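Local coordinates for Glyco_hydro_cc domain-containing protein (Pseudomonas viridiflava, PDB 6UAV) that acts as an endo-beta-1,3-glucanase of glycoside hydrolase family 128, presumably hydrolysing internal linkages of beta-1,3-glucan chains, at residues Tyr78-Asn83 against Lys115-Ala120; Asp131-Leu136 against Asp171-Tyr176; Asp155-His160 against Lys178-Thr183. One frame throughout, in Å; residues are numbered along the deposited sequence.

In the fold
All three contacts belong to one eight-stranded beta/alpha barrel. Interactions 1 and 3, whose centres lie about 8 Å apart, each pair two strands of its parallel sheet; strands 115-121 and 156-161 join them edge to edge, with Gly118 N 2.8 Å from Tyr156 O. Interaction 2 lies in the helical shell, its centre about 11 Å from that of interaction 3 and about 16 Å from that of interaction 1. There Leu173 covers Phe159 and Phe180, while Trp135 packs on Pro119. Asn83 and His160 meet near the C-terminal ends of the strands, where beta/alpha barrel enzymes carry their active sites; a glycerol, probably from the crystallisation liquor, lies about 6 Å from the His160 side chain.

Interaction 1: residues Tyr78-Asn83 against Lys115-Ala120; sequences YLLVIN and KLVGPA
Tyr78 opens the pairing with its ring swung beside its own backbone N (chi1 -65°), so that CD1 meets the aliphatic base of Lys115 obliquely, 3.6 Å from CB, and also touches CG2 of Val117. The ring touches CB and CG of the lysine, while the ammonium end leads away. Leu79 uses both backbone polar atoms: its N donates to Lys115 O at 2.9 Å, almost along the C=O axis, and its O receives Val117 N from above the carbonyl plane. Leu80 lies alongside Val117, pointing the same way, and CD2 presses on CG1 at 3.5 Å, closer than ordinary carbon contact. Val81 N donates to Val117 O at 2.9 Å. Val81 O would next meet position 119, but Pro119 has no N-H; a water instead donates to both Val81 O and Val117 O, and Pro119 CA comes within 3.3 Å of Val81 O. Gly118 suits this spot because a CB there would collide with Val81 O, and the peptide bond before Pro119 is cis. Ile82, at positive phi (64°), turns its O to Ala120 N at 2.9 Å and sets its CB against Pro119 CB. Asn83 ends the segment beside His160 and Glu184. The two strands are joined through helix 95-112 as a beta-alpha-beta unit, the helix packing outside them: Trp102 and Leu105 cover Val81, while Trp181 of strand 180-185 meets Leu80 and Val117 inside the barrel.

Interaction 2: residues Asp131-Leu136 against Asp171-Tyr176; sequences DPVAWL and DRLSRY
Val133 stands between three side chains and meets each differently. Its CG1, anti to the backbone N (chi1 170°), lies near the rim of one face of the Arg175 guanidinium, 3.9 Å from NE. The two side chains cross at about a right angle. CG2 of Val133 touches the arginine's CD as well as Leu173 CD2, the latter at 4.0 Å, the valine and leucine side chains passing in opposite directions. That same CD2 also touches Leu136 CD1, so one leucine methyl serves two residues a helical turn apart. Leu136 approaches the Tyr176 ring obliquely: CD1 is 3.7 Å from CE2, and CB lies close to OH. Tyrosine suits this place because its carbons pack on leucine while its hydroxyl OH, 3.1 Å from Val133 O, bonds to the Asp137 carboxylate. Helices 132-146 and 166-173 are successive members of the outer layer of the beta/alpha barrel, with strand 156-161 between them in sequence; Leu136 and Leu173 reach inward to Leu157 and Phe159 of that strand. Arg175 folds back on its neighbour, placing CG over a face of the Tyr176 ring. At the start of helix 132-146, Asp131 is the N-cap, OD1 accepting Val133 N at 2.9 Å from above the carboxylate plane. A water donates to the same OD1 at 2.7 Å and accepts from Arg172 NH1 at 2.8 Å, linking opposite charges that do not touch directly.

Interaction 3: residues Asp155-His160 against Lys178-Thr183; sequences DYLAFH and KPFWVT
Four backbone hydrogen bonds join these parallel strands, and Leu157 and Phe159 each supply both an N-H and a C=O. Leu157 N donates to Pro179 O at 2.9 Å, and Leu157 O takes Trp181 N nearly along its C=O axis. Phe159 N then donates to Trp181 O at 3.0 Å, while Phe159 O accepts from Thr183 N. Tyr156, Ala158 and His160 turn their backbone bonds to strand 115-121, so strand 156-161 is hydrogen-bonded along both edges. Proline suits position 179 because it joins strand 156-161 through its carbonyl, and its missing N-H costs no bond between the two segments; Pro179 CG lies 3.5 Å from Tyr156 CD2. Trp181 directs the NE1 edge of its indole at a face of Tyr156 in a T-shaped pair, planes at 68° and the five-membered ring's centroid 4.7 Å from that of the tyrosine. On the other side of the sheet Leu157 CB touches Phe180 CD1. At the entrance to the strands the charged ends find separate partners: Asp155 OD2 accepts from Leu116 N and Gln153 NE2, and Lys178 NZ donates to Ile154 O. At the far end Thr183 OG1 lies in the plane of the His160 ring, 2.9 Å from His160 NE2 in a hydrogen bond. His160 ND1 bonds to Glu84 OE2, so both ring nitrogens are engaged, which fixes the imidazole's rotation and may influence the ionisation of Glu84. Beta/alpha barrels carry their active sites at the C-terminal ends of the strands, and Glu84, just after strand 78-81, lies where many such glycosidases place an acid, so this pair probably belongs to the glucanase site.

Interaction 1: residues Tyr78-Asn83 against Lys115-Ala120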
loop_
_atom_site.group_PDB
_atom_site.type_symbol
_atom_site.label_atom_id
_atom_site.label_comp_id
_atom_site.label_asym_id
_atom_site.label_seq_id
_atom_site.Cartn_x
_atom_site.Cartn_y
_atom_site.Cartn_z
ATOM N N TYR A 78 -2.309 -12.354 1.291
ATOM C CA TYR A 78 -2.811 -11.004 1.644
ATOM C C TYR A 78 -3.580 -10.441 0.475
ATOM O O TYR A 78 -3.222 -10.727 -0.667
ATOM C CB TYR A 78 -1.632 -10.093 2.009
ATOM C CG TYR A 78 -0.956 -10.577 3.260
ATOM C CD1 TYR A 78 -1.483 -10.305 4.505
ATOM C CD2 TYR A 78 0.184 -11.305 3.183
ATOM C CE1 TYR A 78 -0.898 -10.792 5.661
ATOM C CE2 TYR A 78 0.787 -11.810 4.328
ATOM C CZ TYR A 78 0.252 -11.535 5.559
ATOM O OH TYR A 78 0.864 -12.018 6.695
ATOM N N LEU A 79 -4.627 -9.699 0.794
ATOM C CA LEU A 79 -5.435 -8.962 -0.177
ATOM C C LEU A 79 -5.555 -7.527 0.309
ATOM O O LEU A 79 -6.120 -7.307 1.381
ATOM C CB LEU A 79 -6.796 -9.641 -0.303
ATOM C CG LEU A 79 -7.753 -8.973 -1.285
ATOM C CD1 LEU A 79 -7.211 -9.079 -2.725
ATOM C CD2 LEU A 79 -9.174 -9.562 -1.169
ATOM N N LEU A 80 -5.080 -6.579 -0.484
ATOM C CA LEU A 80 -5.227 -5.170 -0.159
ATOM C C LEU A 80 -6.641 -4.776 -0.541
ATOM O O LEU A 80 -7.132 -5.227 -1.608
ATOM C CB LEU A 80 -4.236 -4.369 -0.991
ATOM C CG LEU A 80 -2.775 -4.650 -0.660
ATOM C CD1 LEU A 80 -1.893 -4.029 -1.753
ATOM C CD2 LEU A 80 -2.412 -4.121 0.710
ATOM N N VAL A 81 -7.286 -4.002 0.315
ATOM C CA VAL A 81 -8.675 -3.585 0.021
ATOM C C VAL A 81 -8.879 -2.103 0.279
ATOM O O VAL A 81 -8.393 -1.575 1.306
ATOM C CB VAL A 81 -9.665 -4.476 0.795
ATOM C CG1 VAL A 81 -9.592 -5.933 0.405
ATOM C CG2 VAL A 81 -9.546 -4.331 2.306
ATOM N N ILE A 82 -9.656 -1.502 -0.610
ATOM C CA ILE A 82 -10.235 -0.139 -0.512
ATOM C C ILE A 82 -9.157 0.955 -0.496
ATOM O O ILE A 82 -8.625 1.290 0.568
ATOM C CB ILE A 82 -11.238 0.000 0.653
ATOM C CG1 ILE A 82 -12.238 -1.181 0.678
ATOM C CG2 ILE A 82 -11.916 1.361 0.443
ATOM C CD1 ILE A 82 -13.520 -0.988 1.445
ATOM N N ASN A 83 -8.930 1.539 -1.669
ATOM C CA ASN A 83 -7.849 2.570 -1.830
ATOM C C ASN A 83 -8.345 3.966 -1.464
ATOM O O ASN A 83 -8.954 4.601 -2.315
ATOM C CB ASN A 83 -7.310 2.587 -3.250
ATOM C CG ASN A 83 -6.006 3.358 -3.289
ATOM O OD1 ASN A 83 -4.999 2.885 -2.781
ATOM N ND2 ASN A 83 -6.028 4.539 -3.886
ATOM N N LYS A 115 -5.518 -12.736 4.185
ATOM C CA LYS A 115 -5.770 -11.763 5.282
ATOM C C LYS A 115 -6.188 -10.470 4.594
ATOM O O LYS A 115 -5.713 -10.201 3.419
ATOM C CB LYS A 115 -4.503 -11.562 6.083
ATOM C CG LYS A 115 -4.005 -12.734 6.893
ATOM C CD LYS A 115 -4.944 -13.289 7.840
ATOM C CE LYS A 115 -4.346 -14.455 8.592
ATOM N NZ LYS A 115 -5.381 -15.095 9.434
ATOM N N LEU A 116 -7.053 -9.716 5.217
ATOM C CA LEU A 116 -7.524 -8.460 4.628
ATOM C C LEU A 116 -6.622 -7.336 5.144
ATOM O O LEU A 116 -6.534 -7.135 6.339
ATOM C CB LEU A 116 -8.970 -8.239 4.999
ATOM C CG LEU A 116 -9.962 -9.285 4.512
ATOM C CD1 LEU A 116 -11.359 -8.870 4.947
ATOM C CD2 LEU A 116 -9.947 -9.438 2.981
ATOM N N VAL A 117 -6.046 -6.570 4.215
ATOM C CA VAL A 117 -5.163 -5.423 4.498
ATOM C C VAL A 117 -5.860 -4.164 4.008
ATOM O O VAL A 117 -5.831 -3.863 2.819
ATOM C CB VAL A 117 -3.796 -5.655 3.860
ATOM C CG1 VAL A 117 -2.869 -4.477 4.155
ATOM C CG2 VAL A 117 -3.186 -6.965 4.346
ATOM N N GLY A 118 -6.403 -3.383 4.914
ATOM C CA GLY A 118 -7.108 -2.163 4.508
ATOM C C GLY A 118 -8.230 -1.882 5.497
ATOM O O GLY A 118 -8.364 -2.593 6.475
ATOM N N PRO A 119 -9.081 -0.880 5.256
ATOM C CA PRO A 119 -8.936 0.052 4.159
ATOM C C PRO A 119 -7.606 0.828 4.232
ATOM O O PRO A 119 -7.068 0.984 5.298
ATOM C CB PRO A 119 -10.170 0.967 4.320
ATOM C CG PRO A 119 -11.104 0.166 5.117
ATOM C CD PRO A 119 -10.224 -0.562 6.097
ATOM N N ALA A 120 -7.193 1.353 3.091
ATOM C CA ALA A 120 -5.971 2.194 2.972
ATOM C C ALA A 120 -6.368 3.633 3.187
ATOM O O ALA A 120 -7.063 4.230 2.318
ATOM C CB ALA A 120 -5.306 1.991 1.642
HETATM O O HOH W 1 -5.479 -1.418 1.473
#

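Interaction 2: residues Asp131-Leu136 against Asp171-Tyr176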
loop_
_atom_site.group_PDB
_atom_site.type_symbol
_atom_site.label_atom_id
_atom_site.label_comp_id
_atom_site.label_asym_id
_atom_site.label_seq_id
_atom_site.Cartn_x
_atom_site.Cartn_y
_atom_site.Cartn_z
ATOM N N ASP A 131 -10.500 13.253 8.476
ATOM C CA ASP A 131 -9.726 12.573 9.528
ATOM C C ASP A 131 -9.965 11.088 9.358
ATOM O O ASP A 131 -11.121 10.653 9.483
ATOM C CB ASP A 131 -10.181 12.993 10.918
ATOM C CG ASP A 131 -9.395 12.366 12.057
ATOM O OD1 ASP A 131 -8.622 11.444 11.845
ATOM O OD2 ASP A 131 -9.554 12.903 13.190
ATOM N N PRO A 132 -8.933 10.270 9.101
ATOM C CA PRO A 132 -9.156 8.838 8.908
ATOM C C PRO A 132 -9.736 8.157 10.141
ATOM O O PRO A 132 -10.374 7.091 10.018
ATOM C CB PRO A 132 -7.768 8.292 8.599
ATOM C CG PRO A 132 -6.814 9.343 9.099
ATOM C CD PRO A 132 -7.524 10.658 8.879
ATOM N N VAL A 133 -9.553 8.764 11.300
ATOM C CA VAL A 133 -10.119 8.253 12.564
ATOM C C VAL A 133 -11.623 8.401 12.496
ATOM O O VAL A 133 -12.354 7.505 12.923
ATOM C CB VAL A 133 -9.493 8.907 13.821
ATOM C CG1 VAL A 133 -10.261 8.540 15.081
ATOM C CG2 VAL A 133 -8.067 8.441 13.989
ATOM N N ALA A 134 -12.116 9.528 12.008
ATOM C CA ALA A 134 -13.576 9.716 11.921
ATOM C C ALA A 134 -14.112 8.699 10.927
ATOM O O ALA A 134 -15.163 8.091 11.202
ATOM C CB ALA A 134 -13.920 11.109 11.469
ATOM N N TRP A 135 -13.457 8.512 9.801
ATOM C CA TRP A 135 -13.957 7.552 8.785
ATOM C C TRP A 135 -13.949 6.140 9.380
ATOM O O TRP A 135 -14.982 5.437 9.283
ATOM C CB TRP A 135 -13.196 7.732 7.451
ATOM C CG TRP A 135 -13.791 6.939 6.316
ATOM C CD1 TRP A 135 -14.636 7.413 5.369
ATOM C CD2 TRP A 135 -13.735 5.523 6.145
ATOM N NE1 TRP A 135 -15.044 6.389 4.548
ATOM C CE2 TRP A 135 -14.511 5.197 5.010
ATOM C CE3 TRP A 135 -13.049 4.484 6.809
ATOM C CZ2 TRP A 135 -14.700 3.896 4.568
ATOM C CZ3 TRP A 135 -13.193 3.192 6.349
ATOM C CH2 TRP A 135 -14.008 2.908 5.243
ATOM N N LEU A 136 -12.858 5.715 9.980
ATOM C CA LEU A 136 -12.761 4.342 10.515
ATOM C C LEU A 136 -13.726 4.134 11.668
ATOM O O LEU A 136 -14.322 3.045 11.719
ATOM C CB LEU A 136 -11.337 4.021 10.952
ATOM C CG LEU A 136 -10.303 3.758 9.843
ATOM C CD1 LEU A 136 -8.909 3.794 10.431
ATOM C CD2 LEU A 136 -10.572 2.442 9.149
ATOM N N ASP A 171 0.996 6.243 15.190
ATOM C CA ASP A 171 0.654 6.242 16.650
ATOM C C ASP A 171 -0.818 6.567 16.818
ATOM O O ASP A 171 -1.524 5.865 17.614
ATOM C CB ASP A 171 1.562 7.152 17.457
ATOM C CG ASP A 171 2.952 6.607 17.669
ATOM O OD1 ASP A 171 3.186 5.429 17.250
ATOM O OD2 ASP A 171 3.794 7.357 18.252
ATOM N N ARG A 172 -1.313 7.594 16.135
ATOM C CA ARG A 172 -2.730 7.985 16.277
ATOM C C ARG A 172 -3.609 6.798 15.869
ATOM O O ARG A 172 -4.573 6.518 16.605
ATOM C CB ARG A 172 -3.009 9.279 15.513
ATOM C CG ARG A 172 -2.399 10.507 16.180
ATOM C CD ARG A 172 -1.981 11.655 15.237
ATOM N NE ARG A 172 -3.085 12.049 14.372
ATOM C CZ ARG A 172 -3.216 13.245 13.787
ATOM N NH1 ARG A 172 -4.277 13.504 13.032
ATOM N NH2 ARG A 172 -2.287 14.174 13.973
ATOM N N LEU A 173 -3.267 6.111 14.773
ATOM C CA LEU A 173 -4.124 5.014 14.232
ATOM C C LEU A 173 -3.943 3.710 15.006
ATOM O O LEU A 173 -4.727 2.803 14.806
ATOM C CB LEU A 173 -3.859 4.803 12.748
ATOM C CG LEU A 173 -4.365 5.934 11.850
ATOM C CD1 LEU A 173 -3.819 5.768 10.459
ATOM C CD2 LEU A 173 -5.861 5.985 11.789
ATOM N N SER A 174 -2.982 3.634 15.921
ATOM C CA SER A 174 -2.784 2.414 16.738
ATOM C C SER A 174 -4.003 2.196 17.638
ATOM O O SER A 174 -4.189 1.030 18.074
ATOM C CB SER A 174 -1.494 2.422 17.506
ATOM O OG SER A 174 -1.398 3.474 18.438
ATOM N N ARG A 175 -4.839 3.248 17.854
ATOM C CA ARG A 175 -6.010 3.126 18.757
ATOM C C ARG A 175 -6.859 1.910 18.371
ATOM O O ARG A 175 -7.561 1.410 19.248
ATOM C CB ARG A 175 -6.871 4.383 18.718
ATOM C CG ARG A 175 -7.421 4.720 17.351
ATOM C CD ARG A 175 -7.799 6.170 17.205
ATOM N NE ARG A 175 -8.958 6.339 18.026
ATOM C CZ ARG A 175 -9.258 7.429 18.725
ATOM N NH1 ARG A 175 -8.464 8.490 18.706
ATOM N NH2 ARG A 175 -10.365 7.420 19.467
ATOM N N TYR A 176 -6.779 1.420 17.116
ATOM C CA TYR A 176 -7.625 0.280 16.649
ATOM C C TYR A 176 -6.985 -1.044 17.077
ATOM O O TYR A 176 -7.627 -2.086 16.901
ATOM C CB TYR A 176 -7.896 0.362 15.139
ATOM C CG TYR A 176 -8.651 1.620 14.798
ATOM C CD1 TYR A 176 -10.001 1.742 15.106
ATOM C CD2 TYR A 176 -7.998 2.727 14.335
ATOM C CE1 TYR A 176 -10.691 2.914 14.877
ATOM C CE2 TYR A 176 -8.671 3.906 14.073
ATOM C CZ TYR A 176 -10.018 4.005 14.361
ATOM O OH TYR A 176 -10.676 5.177 14.173
HETATM O O HOH W 2 -6.264 11.482 13.156
#

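Interaction 3: residues Asp155-His160 against Lys178-Thr183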
loop_
_atom_site.group_PDB
_atom_site.type_symbol
_atom_site.label_atom_id
_atom_site.label_comp_id
_atom_site.label_asym_id
_atom_site.label_seq_id
_atom_site.Cartn_x
_atom_site.Cartn_y
_atom_site.Cartn_z
ATOM N N ASP A 155 -7.365 -7.513 9.355
ATOM C CA ASP A 155 -6.108 -8.200 9.739
ATOM C C ASP A 155 -5.002 -7.139 9.886
ATOM O O ASP A 155 -4.246 -7.197 10.914
ATOM C CB ASP A 155 -5.814 -9.342 8.772
ATOM C CG ASP A 155 -6.890 -10.405 8.794
ATOM O OD1 ASP A 155 -7.049 -11.079 9.897
ATOM O OD2 ASP A 155 -7.653 -10.482 7.771
ATOM N N TYR A 156 -4.948 -6.192 8.956
ATOM C CA TYR A 156 -3.990 -5.055 8.991
ATOM C C TYR A 156 -4.754 -3.872 8.488
ATOM O O TYR A 156 -5.449 -4.055 7.487
ATOM C CB TYR A 156 -2.799 -5.244 8.033
ATOM C CG TYR A 156 -1.907 -6.364 8.453
ATOM C CD1 TYR A 156 -2.245 -7.672 8.233
ATOM C CD2 TYR A 156 -0.739 -6.084 9.136
ATOM C CE1 TYR A 156 -1.434 -8.687 8.701
ATOM C CE2 TYR A 156 0.086 -7.100 9.574
ATOM C CZ TYR A 156 -0.262 -8.401 9.343
ATOM O OH TYR A 156 0.572 -9.361 9.862
ATOM N N LEU A 157 -4.542 -2.715 9.084
ATOM C CA LEU A 157 -4.954 -1.451 8.441
ATOM C C LEU A 157 -3.895 -1.087 7.398
ATOM O O LEU A 157 -2.752 -1.565 7.472
ATOM C CB LEU A 157 -5.092 -0.344 9.473
ATOM C CG LEU A 157 -6.382 -0.407 10.305
ATOM C CD1 LEU A 157 -6.297 0.603 11.444
ATOM C CD2 LEU A 157 -7.635 -0.140 9.443
ATOM N N ALA A 158 -4.247 -0.242 6.445
ATOM C CA ALA A 158 -3.261 0.257 5.470
ATOM C C ALA A 158 -3.263 1.775 5.577
ATOM O O ALA A 158 -4.271 2.368 5.959
ATOM C CB ALA A 158 -3.449 -0.276 4.074
ATOM N N PHE A 159 -2.133 2.377 5.221
ATOM C CA PHE A 159 -1.981 3.823 5.348
ATOM C C PHE A 159 -1.103 4.331 4.212
ATOM O O PHE A 159 -0.178 3.647 3.796
ATOM C CB PHE A 159 -1.398 4.135 6.726
ATOM C CG PHE A 159 -1.605 5.582 7.090
ATOM C CD1 PHE A 159 -2.882 6.086 7.189
ATOM C CD2 PHE A 159 -0.554 6.448 7.288
ATOM C CE1 PHE A 159 -3.111 7.422 7.469
ATOM C CE2 PHE A 159 -0.790 7.781 7.565
ATOM C CZ PHE A 159 -2.063 8.260 7.654
ATOM N N HIS A 160 -1.412 5.530 3.732
ATOM C CA HIS A 160 -0.633 6.298 2.763
ATOM C C HIS A 160 -0.267 7.638 3.383
ATOM O O HIS A 160 -1.101 8.234 4.077
ATOM C CB HIS A 160 -1.516 6.603 1.522
ATOM C CG HIS A 160 -2.023 5.385 0.810
ATOM N ND1 HIS A 160 -2.934 5.500 -0.216
ATOM C CD2 HIS A 160 -1.686 4.091 0.921
ATOM C CE1 HIS A 160 -3.146 4.279 -0.733
ATOM N NE2 HIS A 160 -2.381 3.380 -0.030
ATOM N N LYS A 178 -4.549 -2.554 15.621
ATOM C CA LYS A 178 -4.211 -3.276 14.388
ATOM C C LYS A 178 -2.828 -2.876 13.875
ATOM O O LYS A 178 -2.442 -1.684 13.903
ATOM C CB LYS A 178 -5.199 -2.885 13.296
ATOM C CG LYS A 178 -6.644 -3.259 13.568
ATOM C CD LYS A 178 -6.870 -4.736 13.947
ATOM C CE LYS A 178 -8.358 -4.979 14.116
ATOM N NZ LYS A 178 -8.672 -6.417 14.108
ATOM N N PRO A 179 -2.047 -3.867 13.397
ATOM C CA PRO A 179 -0.810 -3.580 12.676
ATOM C C PRO A 179 -1.120 -3.054 11.268
ATOM O O PRO A 179 -2.273 -2.980 10.835
ATOM C CB PRO A 179 -0.095 -4.920 12.661
ATOM C CG PRO A 179 -1.237 -5.878 12.581
ATOM C CD PRO A 179 -2.285 -5.315 13.523
ATOM N N PHE A 180 -0.076 -2.539 10.615
ATOM C CA PHE A 180 -0.205 -1.722 9.395
ATOM C C PHE A 180 0.599 -2.315 8.248
ATOM O O PHE A 180 1.681 -2.904 8.487
ATOM C CB PHE A 180 0.343 -0.320 9.589
ATOM C CG PHE A 180 -0.302 0.390 10.749
ATOM C CD1 PHE A 180 -1.520 1.000 10.568
ATOM C CD2 PHE A 180 0.376 0.548 11.950
ATOM C CE1 PHE A 180 -2.121 1.682 11.611
ATOM C CE2 PHE A 180 -0.212 1.267 12.977
ATOM C CZ PHE A 180 -1.463 1.828 12.803
ATOM N N TRP A 181 0.141 -2.020 7.053
ATOM C CA TRP A 181 0.997 -1.909 5.861
ATOM C C TRP A 181 0.945 -0.443 5.425
ATOM O O TRP A 181 -0.181 0.126 5.258
ATOM C CB TRP A 181 0.481 -2.808 4.732
ATOM C CG TRP A 181 0.558 -4.296 4.929
ATOM C CD1 TRP A 181 0.429 -5.070 6.049
ATOM C CD2 TRP A 181 0.715 -5.215 3.832
ATOM N NE1 TRP A 181 0.494 -6.406 5.727
ATOM C CE2 TRP A 181 0.659 -6.518 4.366
ATOM C CE3 TRP A 181 0.944 -5.037 2.464
ATOM C CZ2 TRP A 181 0.802 -7.655 3.561
ATOM C CZ3 TRP A 181 1.066 -6.155 1.681
ATOM C CH2 TRP A 181 0.974 -7.445 2.221
ATOM N N VAL A 182 2.103 0.176 5.186
ATOM C CA VAL A 182 2.105 1.577 4.716
ATOM C C VAL A 182 2.321 1.481 3.207
ATOM O O VAL A 182 3.483 1.363 2.782
ATOM C CB VAL A 182 3.195 2.382 5.443
ATOM C CG1 VAL A 182 3.329 3.753 4.822
ATOM C CG2 VAL A 182 2.942 2.494 6.958
ATOM N N THR A 183 1.242 1.528 2.418
ATOM C CA THR A 183 1.302 0.995 1.031
ATOM C C THR A 183 1.576 2.094 0.007
ATOM O O THR A 183 1.676 1.802 -1.177
ATOM C CB THR A 183 0.028 0.196 0.733
ATOM O OG1 THR A 183 -1.087 1.046 1.000
ATOM C CG2 THR A 183 -0.026 -1.052 1.578
#